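Glyoxalase/bleomycin resistance protein/dioxygenase (Catenulispora acidiphila, PDB 4G6X) belongs to the glyoxalase/bleomycin resistance/dioxygenase (VOC) superfamily and, by its family assignment, may act as a dioxygenase. Local coordinates at residues A[93-98]-A[143-148]; A[122-127]-A[135-140]; A[29-34]-A[78-83]; A[41-46]-A[139-144]. All blocks are in the same frame, centred on the assembly; numbering follows the deposited sequence.

Interaction 1. Residues A[93-98]-A[143-148]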
loop_
_atom_site.group_PDB
_atom_site.type_symbol
_atom_site.label_atom_id
_atom_site.label_comp_id
_atom_site.label_asym_id
_atom_site.label_seq_id
_atom_site.Cartn_x
_atom_site.Cartn_y
_atom_site.Cartn_z
ATOM N N ALA A 93 7.032 -16.000 -0.673
ATOM C CA ALA A 93 6.397 -16.412 -1.898
ATOM C C ALA A 93 6.474 -15.377 -2.998
ATOM O O ALA A 93 6.658 -15.716 -4.148
ATOM C CB ALA A 93 4.975 -16.858 -1.656
ATOM N N LEU A 94 6.325 -14.113 -2.633
ATOM C CA LEU A 94 6.411 -13.047 -3.598
ATOM C C LEU A 94 7.832 -12.994 -4.149
ATOM O O LEU A 94 8.049 -12.943 -5.381
ATOM C CB LEU A 94 6.000 -11.716 -2.966
ATOM C CG LEU A 94 4.549 -11.512 -2.525
ATOM C CD1 LEU A 94 4.415 -10.043 -2.133
ATOM C CD2 LEU A 94 3.520 -11.884 -3.588
ATOM N N VAL A 95 8.810 -13.005 -3.240
ATOM C CA VAL A 95 10.212 -12.876 -3.694
ATOM C C VAL A 95 10.590 -14.047 -4.604
ATOM O O VAL A 95 11.304 -13.863 -5.617
ATOM C CB VAL A 95 11.139 -12.771 -2.492
ATOM C CG1 VAL A 95 12.606 -12.960 -2.911
ATOM C CG2 VAL A 95 10.885 -11.438 -1.722
ATOM N N ALA A 96 10.124 -15.249 -4.251
ATOM C CA ALA A 96 10.467 -16.471 -5.034
ATOM C C ALA A 96 9.983 -16.340 -6.469
ATOM O O ALA A 96 10.630 -16.854 -7.363
ATOM C CB ALA A 96 9.858 -17.717 -4.402
ATOM N N ASP A 97 8.888 -15.601 -6.705
ATOM C CA ASP A 97 8.358 -15.422 -8.049
ATOM C C ASP A 97 8.732 -14.060 -8.643
ATOM O O ASP A 97 8.223 -13.705 -9.709
ATOM C CB ASP A 97 6.845 -15.587 -8.075
ATOM C CG ASP A 97 6.394 -17.032 -8.037
ATOM O OD1 ASP A 97 7.177 -17.923 -8.402
ATOM O OD2 ASP A 97 5.222 -17.328 -7.687
ATOM N N GLY A 98 9.621 -13.302 -7.998
ATOM C CA GLY A 98 10.062 -12.006 -8.539
ATOM C C GLY A 98 9.044 -10.907 -8.449
ATOM O O GLY A 98 9.081 -9.932 -9.200
ATOM N N GLY A 143 13.429 -8.422 3.201
ATOM C CA GLY A 143 12.561 -9.485 2.752
ATOM C C GLY A 143 11.608 -9.160 1.602
ATOM O O GLY A 143 10.760 -9.980 1.255
ATOM N N ASN A 144 11.745 -7.976 0.991
ATOM C CA ASN A 144 10.907 -7.539 -0.128
ATOM C C ASN A 144 11.698 -7.180 -1.389
ATOM O O ASN A 144 12.889 -6.736 -1.320
ATOM C CB ASN A 144 10.090 -6.316 0.229
ATOM C CG ASN A 144 9.354 -6.430 1.515
ATOM O OD1 ASN A 144 9.691 -5.770 2.509
ATOM N ND2 ASN A 144 8.331 -7.261 1.537
ATOM N N LEU A 145 11.031 -7.333 -2.526
ATOM C CA LEU A 145 11.472 -6.720 -3.764
ATOM C C LEU A 145 10.644 -5.452 -3.915
ATOM O O LEU A 145 9.457 -5.435 -3.562
ATOM C CB LEU A 145 11.213 -7.674 -4.951
ATOM C CG LEU A 145 12.008 -9.016 -4.953
ATOM C CD1 LEU A 145 11.576 -9.936 -6.058
ATOM C CD2 LEU A 145 13.525 -8.770 -5.026
ATOM N N ILE A 146 11.254 -4.417 -4.483
ATOM C CA ILE A 146 10.638 -3.111 -4.570
ATOM C C ILE A 146 10.791 -2.707 -6.007
ATOM O O ILE A 146 11.897 -2.823 -6.560
ATOM C CB ILE A 146 11.370 -2.084 -3.711
ATOM C CG1 ILE A 146 11.262 -2.451 -2.221
ATOM C CG2 ILE A 146 10.831 -0.666 -3.935
ATOM C CD1 ILE A 146 9.843 -2.543 -1.670
ATOM N N GLN A 147 9.695 -2.306 -6.616
ATOM C CA GLN A 147 9.737 -1.842 -7.998
ATOM C C GLN A 147 9.844 -0.312 -8.089
ATOM O O GLN A 147 9.104 0.420 -7.417
ATOM C CB GLN A 147 8.497 -2.358 -8.742
ATOM C CG GLN A 147 8.453 -2.130 -10.236
ATOM C CD GLN A 147 7.146 -2.592 -10.837
ATOM O OE1 GLN A 147 6.066 -2.151 -10.451
ATOM N NE2 GLN A 147 7.243 -3.450 -11.777
ATOM N N LEU A 148 10.749 0.122 -8.969
ATOM C CA LEU A 148 10.790 1.482 -9.493
ATOM C C LEU A 148 10.130 1.553 -10.858
ATOM O O LEU A 148 10.343 0.718 -11.730
ATOM C CB LEU A 148 12.214 1.922 -9.653
ATOM C CG LEU A 148 13.026 2.427 -8.459
ATOM C CD1 LEU A 148 12.455 2.223 -7.100
ATOM C CD2 LEU A 148 14.541 2.195 -8.578
#
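Gly-143 and Val-95 meet where the C-terminal end of helix 87-96, closed by a Schellman motif, lies beside the chain entering strand 145-150 of this VOC-family fold. The carbonyl O of Gly-143 is approached by a methyl, Val-95 CG2, at 3.3 Å, which is a van der Waals contact with a backbone oxygen. Val-95 delivers that branch because its chi1 of 167° sets CG1 opposite its own backbone N and swings CG2 over beside that N, opposite the carbonyl carbon. At Asn-144 the same methyl lies 4.2 Å from the residue's CA, so the valine touches the backbone here, while the bond from CA to CB of the asparagine points away from the helix. Leu-145 then gives the closest CA-to-CA approach of the two segments, its CA being 6.3 Å from Val-95 CA, and it turns its side chain toward the helix end. Its CG stands 4.2 Å from Val-95 CG2. One branch of the leucine goes further, bringing CD1 to 4.0 Å from Val-95 O. That oxygen is already engaged in the helix ending, where it accepts from Gly-98 N at 3.0 Å; Gly-98, with a phi of 73°, is the C-prime residue, and Ile-99 N returns to Leu-94 O. Leu-145 also packs on Ile-137 of the neighbouring strand 134-139, so one side chain touches both its sheet neighbour and the helix end. Nearby, Asp-97 OD2 is hydrogen-bonded to NE2 of His-84 of the second subunit. The tightest apolar approach is at the turn itself, with Leu-145 CD1 3.6 Å from Gly-98 CA.

Interaction 2. Residues A[122-127]-A[135-140]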
loop_
_atom_site.group_PDB
_atom_site.type_symbol
_atom_site.label_atom_id
_atom_site.label_comp_id
_atom_site.label_asym_id
_atom_site.label_seq_id
_atom_site.Cartn_x
_atom_site.Cartn_y
_atom_site.Cartn_z
ATOM N N ARG A 122 21.135 -3.684 -4.276
ATOM C CA ARG A 122 21.121 -4.806 -5.157
ATOM C C ARG A 122 19.886 -4.788 -6.046
ATOM O O ARG A 122 18.791 -4.748 -5.551
ATOM C CB ARG A 122 21.111 -6.051 -4.294
ATOM C CG ARG A 122 21.229 -7.360 -5.008
ATOM C CD ARG A 122 21.046 -8.533 -4.059
ATOM N NE ARG A 122 20.636 -9.660 -4.830
ATOM C CZ ARG A 122 19.547 -10.359 -4.640
ATOM N NH1 ARG A 122 18.723 -10.108 -3.657
ATOM N NH2 ARG A 122 19.297 -11.326 -5.452
ATOM N N PHE A 123 20.068 -4.847 -7.359
ATOM C CA PHE A 123 18.925 -4.968 -8.272
ATOM C C PHE A 123 18.801 -6.389 -8.806
ATOM O O PHE A 123 19.819 -7.006 -9.255
ATOM C CB PHE A 123 19.073 -3.995 -9.436
ATOM C CG PHE A 123 18.773 -2.565 -9.066
ATOM C CD1 PHE A 123 17.547 -2.014 -9.364
ATOM C CD2 PHE A 123 19.702 -1.813 -8.348
ATOM C CE1 PHE A 123 17.255 -0.712 -8.996
ATOM C CE2 PHE A 123 19.415 -0.519 -7.965
ATOM C CZ PHE A 123 18.210 0.034 -8.285
ATOM N N THR A 124 17.574 -6.908 -8.786
ATOM C CA THR A 124 17.222 -8.188 -9.415
ATOM C C THR A 124 16.750 -8.030 -10.862
ATOM O O THR A 124 16.797 -8.970 -11.646
ATOM C CB THR A 124 16.170 -8.934 -8.600
ATOM O OG1 THR A 124 14.975 -8.130 -8.529
ATOM C CG2 THR A 124 16.674 -9.198 -7.175
ATOM N N GLN A 125 16.292 -6.829 -11.202
ATOM C CA GLN A 125 15.963 -6.463 -12.575
ATOM C C GLN A 125 16.439 -5.060 -12.850
ATOM O O GLN A 125 16.009 -4.121 -12.193
ATOM C CB GLN A 125 14.454 -6.546 -12.821
ATOM C CG GLN A 125 14.041 -6.375 -14.286
ATOM C CD GLN A 125 12.674 -5.733 -14.404
ATOM O OE1 GLN A 125 11.658 -6.360 -14.099
ATOM N NE2 GLN A 125 12.646 -4.455 -14.775
ATOM N N GLU A 126 17.317 -4.948 -13.854
ATOM C CA GLU A 126 17.793 -3.661 -14.369
ATOM C C GLU A 126 16.661 -2.930 -15.085
ATOM O O GLU A 126 15.660 -3.573 -15.447
ATOM C CB GLU A 126 18.971 -3.874 -15.341
ATOM C CG GLU A 126 20.222 -4.422 -14.668
ATOM C CD GLU A 126 21.393 -4.596 -15.648
ATOM O OE1 GLU A 126 21.217 -4.345 -16.861
ATOM O OE2 GLU A 126 22.489 -4.986 -15.197
ATOM N N PRO A 127 16.808 -1.596 -15.302
ATOM C CA PRO A 127 15.764 -0.832 -16.002
ATOM C C PRO A 127 15.392 -1.467 -17.320
ATOM O O PRO A 127 16.251 -1.653 -18.176
ATOM C CB PRO A 127 16.415 0.529 -16.238
ATOM C CG PRO A 127 17.337 0.676 -15.091
ATOM C CD PRO A 127 17.917 -0.709 -14.902
ATOM N N THR A 135 10.688 -0.137 -15.972
ATOM C CA THR A 135 10.705 -0.600 -14.568
ATOM C C THR A 135 12.078 -1.162 -14.201
ATOM O O THR A 135 12.870 -1.556 -15.063
ATOM C CB THR A 135 9.664 -1.709 -14.281
ATOM O OG1 THR A 135 10.008 -2.921 -14.976
ATOM C CG2 THR A 135 8.303 -1.284 -14.644
ATOM N N ALA A 136 12.349 -1.178 -12.894
ATOM C CA ALA A 136 13.504 -1.868 -12.305
ATOM C C ALA A 136 13.059 -2.472 -10.977
ATOM O O ALA A 136 12.118 -1.976 -10.358
ATOM C CB ALA A 136 14.688 -0.933 -12.076
ATOM N N ILE A 137 13.750 -3.512 -10.531
ATOM C CA ILE A 137 13.372 -4.171 -9.276
ATOM C C ILE A 137 14.604 -4.317 -8.388
ATOM O O ILE A 137 15.655 -4.797 -8.841
ATOM C CB ILE A 137 12.718 -5.518 -9.534
ATOM C CG1 ILE A 137 11.436 -5.306 -10.331
ATOM C CG2 ILE A 137 12.422 -6.241 -8.203
ATOM C CD1 ILE A 137 10.755 -6.579 -10.722
ATOM N N LEU A 138 14.455 -3.847 -7.149
ATOM C CA LEU A 138 15.530 -3.891 -6.165
ATOM C C LEU A 138 15.160 -4.691 -4.907
ATOM O O LEU A 138 13.980 -4.901 -4.623
ATOM C CB LEU A 138 16.024 -2.473 -5.780
ATOM C CG LEU A 138 15.008 -1.568 -5.055
ATOM C CD1 LEU A 138 15.125 -1.681 -3.544
ATOM C CD2 LEU A 138 15.247 -0.102 -5.411
ATOM N N ASP A 139 16.211 -5.183 -4.226
ATOM C CA ASP A 139 16.079 -5.898 -2.937
ATOM C C ASP A 139 16.172 -4.848 -1.801
ATOM O O ASP A 139 17.199 -4.114 -1.673
ATOM C CB ASP A 139 17.187 -6.931 -2.855
ATOM C CG ASP A 139 17.226 -7.688 -1.529
ATOM O OD1 ASP A 139 16.401 -7.495 -0.637
ATOM O OD2 ASP A 139 18.166 -8.506 -1.425
ATOM N N ASP A 140 15.123 -4.743 -0.982
ATOM C CA ASP A 140 15.153 -3.796 0.125
ATOM C C ASP A 140 15.959 -4.194 1.349
ATOM O O ASP A 140 16.015 -3.432 2.334
ATOM C CB ASP A 140 13.741 -3.281 0.524
ATOM C CG ASP A 140 12.968 -4.237 1.350
ATOM O OD1 ASP A 140 13.374 -5.403 1.514
ATOM O OD2 ASP A 140 11.879 -3.831 1.853
HETATM O O HOH W 1 19.884 -4.241 -1.634
HETATM O O HOH W 2 8.796 -5.009 -13.557
#
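Arg-122 and Asp-139 form a salt bridge at one end of an antiparallel beta hairpin, strands 123-129 and 134-139, whose pairing is interrupted by a classic bulge. NH1 of Arg-122 stands 2.8 Å from Asp-139 OD2; the oxygen lies in the guanidinium plane, whereas NH1 meets it from above the carboxylate plane. The two flat groups are nearly perpendicular. Beside them Asp-139 N donates to Arg-122 O, and one water joins Arg-122 N to Asp-139 O. At the bulge, Ile-137 O takes two amides from the same face of its plane: Thr-124 N at 2.9 Å, through a bent bond (134°), and Gln-125 N at 3.2 Å, through a much straighter one. Ile-137 N returns to Gln-125 O at 2.9 Å, on a lone pair in the carbonyl plane, making these two residues a hydrogen-bonded pair. With CG opposite its backbone N (chi1 -172°) and a bend at chi2, Gln-125 carries NE2 to Thr-135 OG1, at 3.1 Å, and to Glu-126 O; both acceptors lie in the amide plane, which fixes its rotation. A second water spans Gln-125 OE1 and Thr-135 OG1. Packing lies outside this network. Thr-124 OG1 lies against Ile-137 CG2. Phe-123 and Leu-138 form a non-hydrogen-bonded pair, and Phe-123 continues onto helix 109-118, meeting Tyr-113 edge-to-face. A CH-pi contact completes the pair, with Leu-138 CB over the Phe-123 ring, 4.0 Å from its centroid and 16° off the normal.

Interaction 3. Residues A[29-34]-A[78-83]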
loop_
_atom_site.group_PDB
_atom_site.type_symbol
_atom_site.label_atom_id
_atom_site.label_comp_id
_atom_site.label_asym_id
_atom_site.label_seq_id
_atom_site.Cartn_x
_atom_site.Cartn_y
_atom_site.Cartn_z
ATOM N N LEU A 29 -1.997 6.333 3.423
ATOM C CA LEU A 29 -1.038 5.381 3.931
ATOM C C LEU A 29 -0.890 4.090 3.106
ATOM O O LEU A 29 -1.877 3.513 2.617
ATOM C CB LEU A 29 -1.451 4.972 5.323
ATOM C CG LEU A 29 -0.570 4.103 6.189
ATOM C CD1 LEU A 29 0.641 4.918 6.628
ATOM C CD2 LEU A 29 -1.393 3.615 7.379
ATOM N N THR A 30 0.344 3.646 2.990
ATOM C CA THR A 30 0.639 2.334 2.402
ATOM C C THR A 30 1.680 1.685 3.284
ATOM O O THR A 30 2.159 2.310 4.227
ATOM C CB THR A 30 1.086 2.425 0.933
ATOM O OG1 THR A 30 1.106 1.110 0.303
ATOM C CG2 THR A 30 2.446 3.068 0.785
ATOM N N ASN A 31 1.915 0.388 3.084
ATOM C CA ASN A 31 2.794 -0.358 4.008
ATOM C C ASN A 31 3.679 -1.344 3.316
ATOM O O ASN A 31 3.328 -1.872 2.242
ATOM C CB ASN A 31 1.980 -1.082 5.077
ATOM C CG ASN A 31 1.076 -2.145 4.500
ATOM O OD1 ASN A 31 0.226 -1.841 3.642
ATOM N ND2 ASN A 31 1.267 -3.388 4.898
ATOM N N VAL A 32 4.846 -1.564 3.895
ATOM C CA VAL A 32 5.663 -2.728 3.567
ATOM C C VAL A 32 5.982 -3.432 4.891
ATOM O O VAL A 32 6.214 -2.793 5.940
ATOM C CB VAL A 32 6.959 -2.288 2.847
ATOM C CG1 VAL A 32 8.015 -3.371 2.833
ATOM C CG2 VAL A 32 6.628 -1.893 1.417
ATOM N N PHE A 33 5.990 -4.783 4.851
ATOM C CA PHE A 33 6.368 -5.573 5.976
ATOM C C PHE A 33 7.844 -5.833 5.968
ATOM O O PHE A 33 8.357 -6.434 5.017
ATOM C CB PHE A 33 5.619 -6.923 5.924
ATOM C CG PHE A 33 4.099 -6.810 6.125
ATOM C CD1 PHE A 33 3.561 -6.667 7.384
ATOM C CD2 PHE A 33 3.247 -6.939 5.081
ATOM C CE1 PHE A 33 2.195 -6.563 7.571
ATOM C CE2 PHE A 33 1.851 -6.817 5.240
ATOM C CZ PHE A 33 1.338 -6.658 6.497
ATOM N N VAL A 34 8.516 -5.362 7.007
ATOM C CA VAL A 34 9.992 -5.467 7.088
ATOM C C VAL A 34 10.371 -6.431 8.195
ATOM O O VAL A 34 9.733 -6.525 9.250
ATOM C CB VAL A 34 10.654 -4.095 7.303
ATOM C CG1 VAL A 34 10.272 -3.174 6.181
ATOM C CG2 VAL A 34 10.244 -3.452 8.626
ATOM N N LEU A 78 4.416 2.993 5.819
ATOM C CA LEU A 78 4.595 2.395 7.121
ATOM C C LEU A 78 5.541 1.212 6.952
ATOM O O LEU A 78 5.307 0.411 6.053
ATOM C CB LEU A 78 3.232 1.845 7.629
ATOM C CG LEU A 78 3.233 1.125 8.978
ATOM C CD1 LEU A 78 3.491 2.103 10.111
ATOM C CD2 LEU A 78 1.886 0.404 9.123
ATOM N N LEU A 79 6.603 1.196 7.740
ATOM C CA LEU A 79 7.605 0.139 7.730
ATOM C C LEU A 79 7.269 -0.767 8.888
ATOM O O LEU A 79 7.687 -0.536 10.016
ATOM C CB LEU A 79 9.001 0.738 7.804
ATOM C CG LEU A 79 9.344 1.732 6.696
ATOM C CD1 LEU A 79 10.720 2.323 6.973
ATOM C CD2 LEU A 79 9.229 1.119 5.312
ATOM N N GLU A 80 6.403 -1.749 8.643
ATOM C CA GLU A 80 5.841 -2.473 9.797
ATOM C C GLU A 80 6.415 -3.849 10.025
ATOM O O GLU A 80 6.898 -4.460 9.072
ATOM C CB GLU A 80 4.326 -2.506 9.789
ATOM C CG GLU A 80 3.738 -3.361 8.780
ATOM C CD GLU A 80 2.186 -3.410 8.826
ATOM O OE1 GLU A 80 1.526 -3.895 9.775
ATOM O OE2 GLU A 80 1.646 -2.980 7.810
ATOM N N PRO A 81 6.410 -4.296 11.289
ATOM C CA PRO A 81 7.027 -5.583 11.608
ATOM C C PRO A 81 6.355 -6.747 10.906
ATOM O O PRO A 81 5.165 -6.702 10.545
ATOM C CB PRO A 81 6.870 -5.709 13.134
ATOM C CG PRO A 81 6.613 -4.339 13.621
ATOM C CD PRO A 81 5.920 -3.609 12.500
ATOM N N SER A 82 7.122 -7.814 10.730
ATOM C CA SER A 82 6.660 -9.048 10.053
ATOM C C SER A 82 6.429 -10.174 11.043
ATOM O O SER A 82 6.620 -11.316 10.677
ATOM C CB SER A 82 7.709 -9.489 9.002
ATOM O OG SER A 82 7.905 -8.433 8.021
ATOM N N SER A 83 6.002 -9.872 12.260
ATOM C CA SER A 83 5.951 -10.889 13.313
ATOM C C SER A 83 4.703 -11.733 13.240
ATOM O O SER A 83 4.743 -12.871 13.740
ATOM C CB SER A 83 6.054 -10.264 14.704
ATOM O OG SER A 83 5.195 -9.158 14.737
#
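Thr-30 O to Leu-78 N (2.8 Å), Leu-78 O to Val-32 N (3.0 Å), Val-32 O to Glu-80 N and Glu-80 O to Val-34 N are the successive bonds that pair strands 29-34 and 76-81 in parallel, their axes 4.6 Å apart at closest approach and 36° apart in direction. Strand 29-34 is one of the two outermost strands of a four-stranded mixed sheet whose 1-4-3-2 order is consistent with a VOC module. On the face bearing Asn-31, Phe-33, Leu-78 and Glu-80, the glutamate meets both Phe-33 and Asn-31. Its chi1 of 72° folds CG between the backbone N and the carbonyl carbon, after which the extended chain runs beside Phe-33, both pointing the same way. Glu-80 CD comes within 3.4 Å of Phe-33 CE1, with ring and carboxylate planes 32° apart, while Pro-81 O lies at the ring's edge, in plane. The carboxylate also receives a weak bond from Asn-31, ND2 to Glu-80 OE2, at 3.0 Å. Phe-33 further packs on Phe-90 of the second subunit, and Thr-30 OG1 bonds to its counterpart there, placing this strand pair at the dimer interface. The opposite face holds Val-32 and Leu-79, both of which touch Tyr-44 of helix 37-46. Further along, Ser-82 OG, also bonded to Lys-91 NZ, makes a weak bond to Val-34 O at 2.9 Å.

Interaction 4. Residues A[41-46]-A[139-144]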
loop_
_atom_site.group_PDB
_atom_site.type_symbol
_atom_site.label_atom_id
_atom_site.label_comp_id
_atom_site.label_asym_id
_atom_site.label_seq_id
_atom_site.Cartn_x
_atom_site.Cartn_y
_atom_site.Cartn_z
ATOM N N GLU A 41 14.652 1.319 8.592
ATOM C CA GLU A 41 14.838 2.778 8.709
ATOM C C GLU A 41 16.113 3.209 7.979
ATOM O O GLU A 41 16.106 4.169 7.185
ATOM C CB GLU A 41 14.913 3.226 10.153
ATOM C CG GLU A 41 15.014 4.748 10.203
ATOM C CD GLU A 41 15.066 5.330 11.592
ATOM O OE1 GLU A 41 14.966 4.590 12.575
ATOM O OE2 GLU A 41 15.243 6.565 11.683
ATOM N N SER A 42 17.193 2.496 8.277
ATOM C CA SER A 42 18.510 2.759 7.670
ATOM C C SER A 42 18.473 2.659 6.151
ATOM O O SER A 42 19.085 3.455 5.457
ATOM C CB SER A 42 19.538 1.724 8.191
ATOM O OG SER A 42 20.771 1.800 7.465
ATOM N N PHE A 43 17.856 1.608 5.610
ATOM C CA PHE A 43 17.769 1.420 4.171
ATOM C C PHE A 43 16.860 2.410 3.427
ATOM O O PHE A 43 17.231 3.002 2.416
ATOM C CB PHE A 43 17.293 -0.009 3.827
ATOM C CG PHE A 43 17.368 -0.293 2.362
ATOM C CD1 PHE A 43 18.560 -0.772 1.808
ATOM C CD2 PHE A 43 16.274 -0.085 1.502
ATOM C CE1 PHE A 43 18.634 -1.004 0.439
ATOM C CE2 PHE A 43 16.368 -0.336 0.151
ATOM C CZ PHE A 43 17.537 -0.823 -0.374
ATOM N N TYR A 44 15.648 2.588 3.957
ATOM C CA TYR A 44 14.651 3.376 3.282
ATOM C C TYR A 44 15.024 4.840 3.316
ATOM O O TYR A 44 14.752 5.516 2.351
ATOM C CB TYR A 44 13.241 3.180 3.855
ATOM C CG TYR A 44 12.587 1.901 3.256
ATOM C CD1 TYR A 44 12.977 0.615 3.610
ATOM C CD2 TYR A 44 11.667 2.012 2.238
ATOM C CE1 TYR A 44 12.427 -0.511 2.968
ATOM C CE2 TYR A 44 11.116 0.936 1.606
ATOM C CZ TYR A 44 11.473 -0.370 1.991
ATOM O OH TYR A 44 10.924 -1.467 1.359
ATOM N N THR A 45 15.606 5.291 4.418
ATOM C CA THR A 45 16.098 6.678 4.506
ATOM C C THR A 45 17.488 6.861 3.920
ATOM O O THR A 45 17.699 7.761 3.084
ATOM C CB THR A 45 16.052 7.211 5.948
ATOM O OG1 THR A 45 17.057 6.538 6.716
ATOM C CG2 THR A 45 14.699 7.078 6.526
ATOM N N GLY A 46 18.428 5.998 4.295
ATOM C CA GLY A 46 19.825 6.169 3.913
ATOM C C GLY A 46 20.151 5.893 2.469
ATOM O O GLY A 46 21.031 6.542 1.851
ATOM N N ASP A 139 16.211 -5.183 -4.226
ATOM C CA ASP A 139 16.079 -5.898 -2.937
ATOM C C ASP A 139 16.172 -4.848 -1.801
ATOM O O ASP A 139 17.199 -4.114 -1.673
ATOM C CB ASP A 139 17.187 -6.931 -2.855
ATOM C CG ASP A 139 17.226 -7.688 -1.529
ATOM O OD1 ASP A 139 16.401 -7.495 -0.637
ATOM O OD2 ASP A 139 18.166 -8.506 -1.425
ATOM N N ASP A 140 15.123 -4.743 -0.982
ATOM C CA ASP A 140 15.153 -3.796 0.125
ATOM C C ASP A 140 15.959 -4.194 1.349
ATOM O O ASP A 140 16.015 -3.432 2.334
ATOM C CB ASP A 140 13.741 -3.281 0.524
ATOM C CG ASP A 140 12.968 -4.237 1.350
ATOM O OD1 ASP A 140 13.374 -5.403 1.514
ATOM O OD2 ASP A 140 11.879 -3.831 1.853
ATOM N N THR A 141 16.575 -5.417 1.318
ATOM C CA THR A 141 17.312 -6.034 2.424
ATOM C C THR A 141 16.445 -6.573 3.555
ATOM O O THR A 141 16.968 -7.163 4.472
ATOM C CB THR A 141 18.478 -5.194 3.018
ATOM O OG1 THR A 141 18.016 -4.105 3.833
ATOM C CG2 THR A 141 19.382 -4.629 1.884
ATOM N N CYS A 142 15.148 -6.277 3.487
ATOM C CA CYS A 142 14.190 -6.510 4.562
ATOM C C CYS A 142 13.178 -7.632 4.244
ATOM O O CYS A 142 12.163 -7.737 4.943
ATOM C CB CYS A 142 13.404 -5.238 4.907
ATOM S SG CYS A 142 14.501 -3.902 5.465
ATOM N N GLY A 143 13.429 -8.422 3.201
ATOM C CA GLY A 143 12.561 -9.485 2.752
ATOM C C GLY A 143 11.608 -9.160 1.602
ATOM O O GLY A 143 10.760 -9.980 1.255
ATOM N N ASN A 144 11.745 -7.976 0.991
ATOM C CA ASN A 144 10.907 -7.539 -0.128
ATOM C C ASN A 144 11.698 -7.180 -1.389
ATOM O O ASN A 144 12.889 -6.736 -1.320
ATOM C CB ASN A 144 10.090 -6.316 0.229
ATOM C CG ASN A 144 9.354 -6.430 1.515
ATOM O OD1 ASN A 144 9.691 -5.770 2.509
ATOM N ND2 ASN A 144 8.331 -7.261 1.537
#
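Two overlapping Asx turns, at Asp-139 and Asp-140, shape the loop between strands 134-139 and 145-150, and helix 37-46 docks on it through Phe-43 and Tyr-44. OD2 of Asp-139 is engaged elsewhere, in a salt bridge with Arg-122. Tyr-44 OH donates to Asp-140 OD2 at 2.6 Å. The oxygen lies at the edge of the tyrosine ring and near its plane, and it uses the anti lone pair, the one away from OD1; ring and carboxylate planes stand 79° apart. Asp-140 reaches this position with a chi1 of 79°, which tucks CG between its backbone N and carbonyl carbon and leaves OD1 facing the turn. There OD1 accepts from Cys-142 N at 2.8 Å and Asn-144 N at 3.1 Å, which come from opposite faces of the carboxylate. Phe-43 meets the backbone instead: Asp-140 O lies over one ring face, 3.4 Å from CG of Phe-43, and Asp-140 CA makes a CH-pi contact 4.1 Å from the centroid of that ring. The same carbonyl O takes Thr-141 OG1 as donor, at 2.6 Å. Val-32 packs against Asp-140. With three donors gripping one buried carboxylate, the aspartate both fixes the loop and ties it to the helix, and this setting would be expected to favour its ionised form.

Along the chain, interaction 3 closes before interactions 1 and 2 open; interaction 2 is nested within the loop closed by interaction 1, and interaction 4 crosses interaction 3. Interactions 1 and 2 (centres 9 Å apart) share the sheet of strands 102-106, 145-150, 134-139 and 123-129. Interaction 3 belongs to the other four-stranded sheet, about 20 Å from interaction 2 between centres. Both sheets have the same 1-4-3-2 strand order, consistent with the paired modules of VOC proteins. Interaction 4, between centres 11 Å from interaction 3 and 13 Å from interactions 1 and 2, shares Gly-143 and Asn-144 with interaction 1, Asp-139 and Asp-140 with interaction 2, and touches strand 29-34, so loop 139-144 joins the two sheets. Interactions 1 and 3 both touch the second subunit.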